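Local coordinates for protein alkaline serine protease (Thermobifida fusca, PDB 2PFE) that probably cleaves peptide bonds within protein chains, acting as a chymotrypsin-like serine endopeptidase, at residues 52-57 with 176-181; 73-78 with 98-103; 84-89 with 146-151; 91-96 with 112-117. All coordinates share one frame; numbering follows the deposited sequence. Where two conformers were deposited one is given.

Overall arrangement
Followed from the N terminus, the chain first meets residues 52-57, on strand 48-54 of the N-terminal barrel; their contact with the end of helix 172-179 closes only near the C terminus. Interaction 1 therefore encloses the other three. Residues 73-78 open interaction 2, and 84-89 and 91-96 open interactions 3 and 4 before 98-103 closes interaction 2, so interaction 2 crosses both. Residues 112-117 then close interaction 4, which nests inside interaction 3, closed by 146-151. Interactions 2, 3 and 4 bind residues 73-96, the hairpin and loop between the barrels, to the C-terminal barrel, and interaction 3 touches both 2 and 4. Interaction 1 holds helix 172-179 against the N-terminal barrel.

Interaction 1. Residues 52-57 with 176-181; sequences GSYFPG and LSYFGL
In this chymotrypsin-like double-barrel fold, the end of helix 172-179, near the C terminus, rests against strand 48-54 of the N-terminal barrel through a trio of aromatic rings. Tyr54 leads the strand side. Its CB lies 4.5 Å from Phe179 CZ, and with CG anti to the backbone N the ring swings toward the helix. There CD2 comes within 3.5 Å of Tyr178 CZ, and CE2 within 3.4 Å of Tyr178 OH. The two tyrosines form an offset edge-to-face pair, the edge of Tyr54 directed at the face of Tyr178 with the planes at 77°. Tyrosine suits this outer position because its flat carbons pack while the hydroxyl can remain in water. Phe179, wholly apolar, packs against Gly52 and also meets Trp62 of the neighbouring strand. Its CE2 sits 3.6 Å from Gly52 CA, where a side chain would collide with the ring, so glycine fits. The helix stops in a Schellman motif at Gly180, whose positive phi is easy for glycine, with Leu181 N hydrogen-bonded to Leu176 O at 2.8 Å. Past the ring contact the tyrosine tips part company: Tyr54 OH is 5.3 Å from Tyr178 OH.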
loop_
_atom_site.group_PDB
_atom_site.type_symbol
_atom_site.label_atom_id
_atom_site.label_comp_id
_atom_site.label_asym_id
_atom_site.label_seq_id
_atom_site.Cartn_x
_atom_site.Cartn_y
_atom_site.Cartn_z
ATOM N N GLY A 52 6.566 1.093 12.071
ATOM C CA GLY A 52 6.309 -0.323 12.274
ATOM C C GLY A 52 6.464 -1.046 10.957
ATOM O O GLY A 52 6.133 -0.504 9.922
ATOM N N SER A 53 6.951 -2.285 11.012
ATOM C CA SER A 53 7.120 -3.136 9.843
ATOM C C SER A 53 7.186 -4.602 10.271
ATOM O O SER A 53 8.010 -4.986 11.107
ATOM C CB SER A 53 8.373 -2.754 9.050
ATOM O OG SER A 53 8.680 -3.739 8.082
ATOM N N TYR A 54 6.275 -5.390 9.717
ATOM C CA TYR A 54 6.256 -6.830 9.857
ATOM C C TYR A 54 6.439 -7.440 8.475
ATOM O O TYR A 54 5.512 -7.412 7.637
ATOM C CB TYR A 54 4.916 -7.272 10.453
ATOM C CG TYR A 54 4.961 -8.633 11.110
ATOM C CD1 TYR A 54 5.541 -9.716 10.470
ATOM C CD2 TYR A 54 4.387 -8.837 12.362
ATOM C CE1 TYR A 54 5.587 -10.984 11.081
ATOM C CE2 TYR A 54 4.413 -10.094 12.973
ATOM C CZ TYR A 54 5.006 -11.157 12.319
ATOM O OH TYR A 54 5.044 -12.394 12.939
ATOM N N PHE A 55 7.648 -7.961 8.240
ATOM C CA PHE A 55 8.028 -8.602 6.983
ATOM C C PHE A 55 9.318 -9.345 7.231
ATOM O O PHE A 55 10.246 -8.775 7.775
ATOM C CB PHE A 55 8.272 -7.599 5.828
ATOM C CG PHE A 55 8.794 -8.268 4.576
ATOM C CD1 PHE A 55 7.915 -8.946 3.735
ATOM C CD2 PHE A 55 10.159 -8.282 4.275
ATOM C CE1 PHE A 55 8.378 -9.608 2.578
ATOM C CE2 PHE A 55 10.628 -8.932 3.131
ATOM C CZ PHE A 55 9.739 -9.585 2.273
ATOM N N PRO A 56 9.390 -10.604 6.806
ATOM C CA PRO A 56 8.359 -11.469 6.177
ATOM C C PRO A 56 7.300 -11.993 7.164
ATOM O O PRO A 56 7.090 -11.399 8.234
ATOM C CB PRO A 56 9.186 -12.617 5.600
ATOM C CG PRO A 56 10.383 -12.732 6.559
ATOM C CD PRO A 56 10.692 -11.295 6.934
ATOM N N GLY A 57 6.647 -13.098 6.822
ATOM C CA GLY A 57 5.515 -13.585 7.605
ATOM C C GLY A 57 4.249 -12.859 7.200
ATOM O O GLY A 57 3.294 -13.470 6.689
ATOM N N LEU A 176 -3.989 -2.175 9.877
ATOM C CA LEU A 176 -4.466 -1.117 10.768
ATOM C C LEU A 176 -4.590 -1.672 12.185
ATOM O O LEU A 176 -4.226 -1.019 13.168
ATOM C CB LEU A 176 -5.816 -0.571 10.312
ATOM C CG LEU A 176 -5.854 -0.001 8.896
ATOM C CD1 LEU A 176 -7.317 0.251 8.516
ATOM C CD2 LEU A 176 -5.020 1.280 8.847
ATOM N N SER A 177 -5.089 -2.900 12.282
ATOM C CA SER A 177 -5.252 -3.549 13.588
ATOM C C SER A 177 -3.908 -3.807 14.286
ATOM O O SER A 177 -3.745 -3.486 15.464
ATOM C CB SER A 177 -6.066 -4.837 13.461
ATOM O OG SER A 177 -6.177 -5.509 14.703
ATOM N N TYR A 178 -2.953 -4.386 13.558
ATOM C CA TYR A 178 -1.678 -4.771 14.176
ATOM C C TYR A 178 -0.961 -3.568 14.765
ATOM O O TYR A 178 -0.396 -3.639 15.848
ATOM C CB TYR A 178 -0.755 -5.429 13.161
ATOM C CG TYR A 178 0.427 -6.133 13.813
ATOM C CD1 TYR A 178 0.289 -7.422 14.327
ATOM C CD2 TYR A 178 1.674 -5.504 13.934
ATOM C CE1 TYR A 178 1.366 -8.083 14.936
ATOM C CE2 TYR A 178 2.753 -6.151 14.550
ATOM C CZ TYR A 178 2.593 -7.433 15.052
ATOM O OH TYR A 178 3.641 -8.079 15.659
ATOM N N PHE A 179 -0.956 -2.482 13.995
ATOM C CA PHE A 179 -0.219 -1.279 14.385
ATOM C C PHE A 179 -1.046 -0.257 15.164
ATOM O O PHE A 179 -0.530 0.799 15.541
ATOM C CB PHE A 179 0.440 -0.624 13.163
ATOM C CG PHE A 179 1.467 -1.494 12.509
ATOM C CD1 PHE A 179 1.249 -1.982 11.222
ATOM C CD2 PHE A 179 2.632 -1.867 13.194
ATOM C CE1 PHE A 179 2.176 -2.802 10.597
ATOM C CE2 PHE A 179 3.565 -2.693 12.573
ATOM C CZ PHE A 179 3.335 -3.166 11.279
ATOM N N GLY A 180 -2.315 -0.582 15.422
ATOM C CA GLY A 180 -3.214 0.315 16.151
ATOM C C GLY A 180 -3.416 1.655 15.453
ATOM O O GLY A 180 -3.267 2.712 16.081
ATOM N N LEU A 181 -3.741 1.600 14.154
ATOM C CA LEU A 181 -3.872 2.775 13.265
ATOM C C LEU A 181 -5.325 3.045 12.884
ATOM O O LEU A 181 -6.137 2.107 12.786
ATOM C CB LEU A 181 -3.065 2.534 11.978
ATOM C CG LEU A 181 -1.577 2.248 12.196
ATOM C CD1 LEU A 181 -0.893 1.813 10.908
ATOM C CD2 LEU A 181 -0.877 3.468 12.806
#

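Interaction 2. Residues 73-78 with 98-103; sequences PLVNRY and CRSGAT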
loop_
_atom_site.group_PDB
_atom_site.type_symbol
_atom_site.label_atom_id
_atom_site.label_comp_id
_atom_site.label_asym_id
_atom_site.label_seq_id
_atom_site.Cartn_x
_atom_site.Cartn_y
_atom_site.Cartn_z
ATOM N N PRO A 73 -7.347 11.929 2.742
ATOM C CA PRO A 73 -8.006 10.665 2.418
ATOM C C PRO A 73 -7.964 10.354 0.920
ATOM O O PRO A 73 -8.910 9.770 0.379
ATOM C CB PRO A 73 -9.440 10.926 2.850
ATOM C CG PRO A 73 -9.643 12.372 2.559
ATOM C CD PRO A 73 -8.315 13.044 2.856
ATOM N N LEU A 74 -6.874 10.735 0.254
ATOM C CA LEU A 74 -6.839 10.700 -1.202
ATOM C C LEU A 74 -5.922 9.619 -1.743
ATOM O O LEU A 74 -4.909 9.272 -1.115
ATOM C CB LEU A 74 -6.369 12.036 -1.742
ATOM C CG LEU A 74 -7.318 13.198 -1.447
ATOM C CD1 LEU A 74 -6.719 14.498 -1.943
ATOM C CD2 LEU A 74 -8.708 12.936 -2.052
ATOM N N VAL A 75 -6.297 9.099 -2.910
ATOM C CA VAL A 75 -5.438 8.213 -3.706
ATOM C C VAL A 75 -5.306 8.803 -5.112
ATOM O O VAL A 75 -6.277 9.326 -5.666
ATOM C CB VAL A 75 -6.013 6.770 -3.761
ATOM C CG1 VAL A 75 -5.311 5.936 -4.845
ATOM C CG2 VAL A 75 -5.901 6.085 -2.378
ATOM N N ASN A 76 -4.098 8.732 -5.670
ATOM C CA ASN A 76 -3.839 9.247 -7.013
ATOM C C ASN A 76 -4.442 8.312 -8.065
ATOM O O ASN A 76 -4.171 7.096 -8.071
ATOM C CB ASN A 76 -2.332 9.420 -7.204
ATOM C CG ASN A 76 -1.980 10.261 -8.414
ATOM O OD1 ASN A 76 -2.780 10.428 -9.338
ATOM N ND2 ASN A 76 -0.755 10.766 -8.429
ATOM N N ARG A 77 -5.280 8.891 -8.925
ATOM C CA ARG A 77 -5.978 8.145 -9.957
ATOM C C ARG A 77 -5.145 8.071 -11.240
ATOM O O ARG A 77 -5.441 7.290 -12.141
ATOM C CB ARG A 77 -7.362 8.785 -10.171
ATOM C CG ARG A 77 -8.213 8.249 -11.307
ATOM C CD ARG A 77 -8.488 6.756 -11.133
ATOM N NE ARG A 77 -9.403 6.244 -12.153
ATOM C CZ ARG A 77 -9.060 5.915 -13.397
ATOM N NH1 ARG A 77 -7.811 6.052 -13.821
ATOM N NH2 ARG A 77 -9.988 5.466 -14.234
ATOM N N TYR A 78 -4.098 8.891 -11.298
ATOM C CA TYR A 78 -3.128 8.913 -12.401
ATOM C C TYR A 78 -3.692 9.337 -13.744
ATOM O O TYR A 78 -3.143 9.018 -14.800
ATOM C CB TYR A 78 -2.306 7.616 -12.469
ATOM C CG TYR A 78 -1.201 7.663 -11.458
ATOM C CD1 TYR A 78 -1.318 7.006 -10.233
ATOM C CD2 TYR A 78 -0.054 8.415 -11.699
ATOM C CE1 TYR A 78 -0.296 7.069 -9.283
ATOM C CE2 TYR A 78 0.962 8.506 -10.764
ATOM C CZ TYR A 78 0.855 7.805 -9.560
ATOM O OH TYR A 78 1.886 7.919 -8.660
ATOM N N CYS A 98 -8.693 -1.984 -8.001
ATOM C CA CYS A 98 -7.638 -1.235 -8.680
ATOM C C CYS A 98 -6.562 -0.853 -7.695
ATOM O O CYS A 98 -6.838 -0.689 -6.501
ATOM C CB CYS A 98 -8.186 0.042 -9.306
ATOM S SG CYS A 98 -9.498 -0.195 -10.556
ATOM N N ARG A 99 -5.338 -0.733 -8.200
ATOM C CA ARG A 99 -4.196 -0.268 -7.420
ATOM C C ARG A 99 -3.565 0.966 -8.045
ATOM O O ARG A 99 -3.672 1.209 -9.258
ATOM C CB ARG A 99 -3.131 -1.368 -7.261
ATOM C CG ARG A 99 -2.684 -2.072 -8.554
ATOM C CD ARG A 99 -1.214 -2.514 -8.483
ATOM N NE ARG A 99 -0.361 -1.337 -8.427
ATOM C CZ ARG A 99 0.111 -0.717 -9.508
ATOM N NH1 ARG A 99 -0.094 -1.214 -10.722
ATOM N NH2 ARG A 99 0.805 0.408 -9.381
ATOM N N SER A 100 -2.929 1.755 -7.184
ATOM C CA SER A 100 -2.198 2.947 -7.586
ATOM C C SER A 100 -0.751 2.855 -7.142
ATOM O O SER A 100 -0.476 2.472 -6.023
ATOM C CB SER A 100 -2.847 4.190 -6.973
ATOM O OG SER A 100 -2.192 5.391 -7.368
ATOM N N GLY A 101 0.176 3.217 -8.027
ATOM C CA GLY A 101 1.593 3.227 -7.651
ATOM C C GLY A 101 2.435 4.109 -8.536
ATOM O O GLY A 101 2.033 4.462 -9.639
ATOM N N ALA A 102 3.618 4.447 -8.041
ATOM C CA ALA A 102 4.452 5.486 -8.660
ATOM C C ALA A 102 5.017 5.106 -10.013
ATOM O O ALA A 102 5.342 5.982 -10.822
ATOM C CB ALA A 102 5.590 5.866 -7.732
ATOM N N THR A 103 5.152 3.807 -10.258
ATOM C CA THR A 103 5.782 3.360 -11.493
ATOM C C THR A 103 4.781 3.148 -12.633
ATOM O O THR A 103 5.018 3.582 -13.768
ATOM C CB THR A 103 6.626 2.107 -11.270
ATOM O OG1 THR A 103 7.644 2.416 -10.325
ATOM C CG2 THR A 103 7.312 1.666 -12.543
#
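Ser100 OG is held by one hydrogen bond, donated to Asn76 O at 2.7 Å, in the carbonyl plane and on a lone pair; the edge of the Tyr78 ring merely lies against it, CE1 being 3.2 Å from Ser100 OG. Serine suits the site because its short arm, with OG anti to the backbone N, just spans the gap, while its CB packs 3.7 Å from Val75 CG1. Asn76 shapes the approach: its OD1 accepts from Tyr78 N at 2.8 Å in an Asx turn, and its ND2, bonded to Asn7, stands over one face of the tyrosine ring. Further along the ring, Tyr78 OH lies 3.5 Å from Ala102 CA and is hydrogen-bonded to Gly6 O. An alanine in place of Tyr78 would remove the edge beside Ser100 OG and the bond to Gly6, and would probably leave the turn after Asn76 less firmly set against residues 100-102. At Gly101 a side chain would strike Arg99, whose guanidinium forms a salt bridge with Asp139 of the inhibitor pocket. The contact thus joins the two-stranded sheet 74-76/82-84 to strand 96-101 of the C-terminal barrel, with Val75 and Ser100 both touching Trp106 of strand 105-113 and Pro143 of strand 143-146.

Interaction 3. Residues 84-89 with 146-151; sequences TVTGSQ and TGSQAQ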
loop_
_atom_site.group_PDB
_atom_site.type_symbol
_atom_site.label_atom_id
_atom_site.label_comp_id
_atom_site.label_asym_id
_atom_site.label_seq_id
_atom_site.Cartn_x
_atom_site.Cartn_y
_atom_site.Cartn_z
ATOM N N THR A 84 -11.368 9.485 -3.463
ATOM C CA THR A 84 -11.490 9.674 -2.018
ATOM C C THR A 84 -11.800 8.352 -1.329
ATOM O O THR A 84 -12.732 7.641 -1.724
ATOM C CB THR A 84 -12.566 10.710 -1.669
ATOM O OG1 THR A 84 -12.206 11.959 -2.270
ATOM C CG2 THR A 84 -12.673 10.900 -0.145
ATOM N N VAL A 85 -10.989 8.026 -0.322
ATOM C CA VAL A 85 -11.157 6.824 0.509
ATOM C C VAL A 85 -12.190 7.132 1.593
ATOM O O VAL A 85 -12.037 8.100 2.345
ATOM C CB VAL A 85 -9.820 6.417 1.165
ATOM C CG1 VAL A 85 -9.989 5.174 2.018
ATOM C CG2 VAL A 85 -8.753 6.169 0.102
ATOM N N THR A 86 -13.257 6.341 1.653
ATOM C CA THR A 86 -14.311 6.588 2.648
ATOM C C THR A 86 -14.387 5.510 3.749
ATOM O O THR A 86 -15.155 5.634 4.697
ATOM C CB THR A 86 -15.694 6.707 1.997
ATOM O OG1 THR A 86 -16.021 5.471 1.368
ATOM C CG2 THR A 86 -15.741 7.822 0.964
ATOM N N GLY A 87 -13.603 4.448 3.612
ATOM C CA GLY A 87 -13.654 3.342 4.560
ATOM C C GLY A 87 -12.780 2.196 4.078
ATOM O O GLY A 87 -12.052 2.340 3.082
ATOM N N SER A 88 -12.845 1.064 4.782
ATOM C CA SER A 88 -12.073 -0.125 4.421
ATOM C C SER A 88 -12.930 -1.394 4.477
ATOM O O SER A 88 -12.484 -2.456 4.938
ATOM C CB SER A 88 -10.833 -0.264 5.306
ATOM O OG SER A 88 -11.201 -0.380 6.670
ATOM N N GLN A 89 -14.154 -1.279 3.970
ATOM C CA GLN A 89 -15.034 -2.439 3.834
ATOM C C GLN A 89 -14.431 -3.408 2.816
ATOM O O GLN A 89 -14.253 -3.064 1.639
ATOM C CB GLN A 89 -16.432 -2.006 3.393
ATOM C CG GLN A 89 -17.372 -3.168 3.113
ATOM C CD GLN A 89 -18.654 -2.732 2.417
ATOM O OE1 GLN A 89 -19.746 -2.874 2.967
ATOM N NE2 GLN A 89 -18.528 -2.194 1.204
ATOM N N THR A 146 -11.549 -0.869 -3.953
ATOM C CA THR A 146 -12.744 -1.290 -4.665
ATOM C C THR A 146 -13.733 -0.164 -4.429
ATOM O O THR A 146 -14.231 0.016 -3.308
ATOM C CB THR A 146 -13.277 -2.641 -4.163
ATOM O OG1 THR A 146 -12.267 -3.639 -4.382
ATOM C CG2 THR A 146 -14.550 -3.021 -4.927
ATOM N N GLY A 147 -14.002 0.609 -5.480
ATOM C CA GLY A 147 -14.753 1.868 -5.328
ATOM C C GLY A 147 -14.015 2.797 -4.378
ATOM O O GLY A 147 -12.828 3.070 -4.570
ATOM N N SER A 148 -14.701 3.255 -3.330
ATOM C CA SER A 148 -14.073 4.118 -2.319
ATOM C C SER A 148 -13.566 3.356 -1.072
ATOM O O SER A 148 -13.175 3.962 -0.059
ATOM C CB SER A 148 -15.057 5.203 -1.903
ATOM O OG SER A 148 -16.176 4.589 -1.300
ATOM N N GLN A 149 -13.547 2.028 -1.154
ATOM C CA GLN A 149 -13.176 1.194 -0.010
ATOM C C GLN A 149 -11.752 0.641 -0.116
ATOM O O GLN A 149 -11.421 -0.108 -1.054
ATOM C CB GLN A 149 -14.180 0.045 0.183
ATOM C CG GLN A 149 -15.635 0.533 0.383
ATOM C CD GLN A 149 -15.858 1.321 1.674
ATOM O OE1 GLN A 149 -15.197 1.097 2.683
ATOM N NE2 GLN A 149 -16.818 2.245 1.643
ATOM N N ALA A 150 -10.911 1.025 0.850
ATOM C CA ALA A 150 -9.527 0.560 0.946
ATOM C C ALA A 150 -9.494 -0.955 1.116
ATOM O O ALA A 150 -10.239 -1.509 1.934
ATOM C CB ALA A 150 -8.839 1.232 2.133
ATOM N N GLN A 151 -8.629 -1.618 0.348
ATOM C CA GLN A 151 -8.477 -3.083 0.362
ATOM C C GLN A 151 -7.145 -3.578 0.892
ATOM O O GLN A 151 -7.119 -4.626 1.544
ATOM C CB GLN A 151 -8.691 -3.683 -1.040
ATOM C CG GLN A 151 -10.081 -3.411 -1.623
ATOM C CD GLN A 151 -11.198 -3.874 -0.719
ATOM O OE1 GLN A 151 -11.189 -5.021 -0.281
ATOM N NE2 GLN A 151 -12.164 -2.989 -0.424
HETATM O O HOH W 1 -10.732 -3.951 3.373
#
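Gln149 bends at its second torsion (chi2 -66°), with CG beside its own backbone N, which turns its amide back toward Gly87 and Gln89. Thr86 and Ser148 share a chi1 of 63°, which sets each hydroxyl between backbone N and carbonyl carbon and brings Thr86 OG1 to 2.8 Å from Ser148 OG, a hydrogen bond either may donate. Next to this pair, Thr86 N donates to Ser148 O, and Ala150 N reaches a lone pair of Gly87 O at 2.8 Å. The bent amide places Gln149 OE1 2.9 Å from Gln89 N, which donates along a fairly straight N-H (165°) from above the carbonyl plane. Gly87 must be small, since a CB there would run into OE1. An alanine in place of Gln149 would lose that acceptor and would probably leave the backbone of Gln89 less firmly held. Gln151 NE2 serves two carbonyls, Gln89 O at 2.9 Å and Gln149 O at 3.0 Å, while its OE1 accepts from Ala91 N. A water joins Ser88 O to Ala150 O. Gly147 takes the positive phi of the type II' turn before strand 149-157. Val85 CG1 and Ala150 CB are 4.1 Å apart, and both side chains touch Phe20 and Leu183, which sets residues 84-89 between strand 149-157 of the C-terminal barrel and strands 20-24 and 182-183.

Interaction 4. Residues 91-96 with 112-117; sequences AATGSS and QSKNQT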
loop_
_atom_site.group_PDB
_atom_site.type_symbol
_atom_site.label_atom_id
_atom_site.label_comp_id
_atom_site.label_asym_id
_atom_site.label_seq_id
_atom_site.Cartn_x
_atom_site.Cartn_y
_atom_site.Cartn_z
ATOM N N ALA A 91 -13.753 -6.141 0.159
ATOM C CA ALA A 91 -14.425 -6.642 -1.024
ATOM C C ALA A 91 -14.377 -8.164 -1.047
ATOM O O ALA A 91 -13.461 -8.769 -0.502
ATOM C CB ALA A 91 -13.746 -6.093 -2.257
ATOM N N ALA A 92 -15.362 -8.772 -1.699
ATOM C CA ALA A 92 -15.434 -10.211 -1.852
ATOM C C ALA A 92 -14.482 -10.740 -2.914
ATOM O O ALA A 92 -14.090 -10.020 -3.849
ATOM C CB ALA A 92 -16.849 -10.621 -2.188
ATOM N N THR A 93 -14.126 -12.014 -2.763
ATOM C CA THR A 93 -13.427 -12.726 -3.815
ATOM C C THR A 93 -14.255 -12.618 -5.089
ATOM O O THR A 93 -15.493 -12.736 -5.065
ATOM C CB THR A 93 -13.198 -14.181 -3.402
ATOM O OG1 THR A 93 -12.354 -14.200 -2.239
ATOM C CG2 THR A 93 -12.507 -14.974 -4.515
ATOM N N GLY A 94 -13.576 -12.315 -6.188
ATOM C CA GLY A 94 -14.227 -12.102 -7.470
ATOM C C GLY A 94 -14.497 -10.637 -7.797
ATOM O O GLY A 94 -14.840 -10.304 -8.936
ATOM N N SER A 95 -14.382 -9.755 -6.802
ATOM C CA SER A 95 -14.652 -8.335 -7.012
ATOM C C SER A 95 -13.593 -7.682 -7.902
ATOM O O SER A 95 -12.429 -8.096 -7.890
ATOM C CB SER A 95 -14.653 -7.604 -5.670
ATOM O OG SER A 95 -14.968 -6.224 -5.848
ATOM N N SER A 96 -13.977 -6.645 -8.633
ATOM C CA SER A 96 -12.984 -5.785 -9.263
ATOM C C SER A 96 -12.201 -5.051 -8.184
ATOM O O SER A 96 -12.693 -4.820 -7.064
ATOM C CB SER A 96 -13.688 -4.769 -10.168
ATOM O OG SER A 96 -14.588 -3.990 -9.409
ATOM N N GLN A 112 -8.775 -12.703 -6.947
ATOM C CA GLN A 112 -8.915 -14.113 -7.303
ATOM C C GLN A 112 -8.976 -15.061 -6.124
ATOM O O GLN A 112 -9.740 -16.034 -6.135
ATOM C CB GLN A 112 -7.742 -14.568 -8.176
ATOM C CG GLN A 112 -7.723 -13.956 -9.564
ATOM C CD GLN A 112 -6.869 -14.785 -10.515
ATOM O OE1 GLN A 112 -5.785 -15.251 -10.143
ATOM N NE2 GLN A 112 -7.362 -15.003 -11.734
ATOM N N SER A 113 -8.129 -14.816 -5.137
ATOM C CA SER A 113 -8.000 -15.731 -4.006
ATOM C C SER A 113 -7.358 -15.047 -2.819
ATOM O O SER A 113 -6.383 -14.327 -2.973
ATOM C CB SER A 113 -7.180 -16.959 -4.402
ATOM O OG SER A 113 -5.833 -16.620 -4.627
ATOM N N LYS A 114 -7.899 -15.298 -1.630
ATOM C CA LYS A 114 -7.419 -14.681 -0.409
ATOM C C LYS A 114 -6.592 -15.664 0.412
ATOM O O LYS A 114 -6.574 -16.872 0.163
ATOM C CB LYS A 114 -8.595 -14.148 0.425
ATOM C CG LYS A 114 -9.384 -13.056 -0.276
ATOM C CD LYS A 114 -10.514 -12.577 0.590
ATOM C CE LYS A 114 -11.274 -11.438 -0.104
ATOM N NZ LYS A 114 -12.495 -10.974 0.625
ATOM N N ASN A 115 -5.908 -15.127 1.404
ATOM C CA ASN A 115 -5.132 -15.943 2.343
ATOM C C ASN A 115 -4.088 -16.829 1.655
ATOM O O ASN A 115 -3.928 -18.016 1.997
ATOM C CB ASN A 115 -6.023 -16.763 3.291
ATOM C CG ASN A 115 -5.303 -17.112 4.573
ATOM O OD1 ASN A 115 -4.369 -16.401 4.983
ATOM N ND2 ASN A 115 -5.727 -18.205 5.225
ATOM N N GLN A 116 -3.373 -16.239 0.699
ATOM C CA GLN A 116 -2.374 -16.942 -0.082
ATOM C C GLN A 116 -0.985 -16.755 0.489
ATOM O O GLN A 116 -0.674 -15.684 1.032
ATOM C CB GLN A 116 -2.374 -16.435 -1.524
ATOM C CG GLN A 116 -3.675 -16.697 -2.216
ATOM C CD GLN A 116 -3.964 -18.163 -2.338
ATOM O OE1 GLN A 116 -3.280 -18.885 -3.056
ATOM N NE2 GLN A 116 -4.959 -18.625 -1.596
ATOM N N THR A 117 -0.173 -17.804 0.342
ATOM C CA THR A 117 1.202 -17.822 0.827
ATOM C C THR A 117 2.140 -17.706 -0.350
ATOM O O THR A 117 1.965 -18.419 -1.345
ATOM C CB THR A 117 1.468 -19.144 1.528
ATOM O OG1 THR A 117 0.684 -19.189 2.721
ATOM C CG2 THR A 117 2.966 -19.301 1.854
HETATM O O HOH W 2 -10.610 -16.266 -1.770
#
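The firm end of this surface contact, where the loop before strand 96-101 meets the corner between strands 105-113 and 116-120, is a lysine tip. Lys114 runs out extended beyond CG, and its NZ donates to Ala91 O at 2.7 Å in the carbonyl plane and forms a salt bridge with Glu90. Lysine suits the place because its long chain carries the amine across to the 91-96 loop while its methylenes slide past Thr93, CE lying 3.7 Å from Thr93 OG1. Thr93 adds the other close approach, its CG2 methyl set anti to the backbone N and 3.4 Å from Gln112 O. The looser side is bridged by solvent: a water donates to Thr93 OG1 at 2.7 Å and accepts from Lys114 N at 2.9 Å, and a sulfate ion, probably from the crystallisation liquor, touches Thr93. Gly94, in a type II turn from Ala92 to Ser95, has backbone angles that call for glycine. On the strand side, Gln112 and Ser113 both face Arg130 in a classic beta bulge. With a carboxylate and a carbonyl oxygen at its amine, Lys114 is likely to stay protonated; the hold between the two segments is polar, with no apolar side-chain pair.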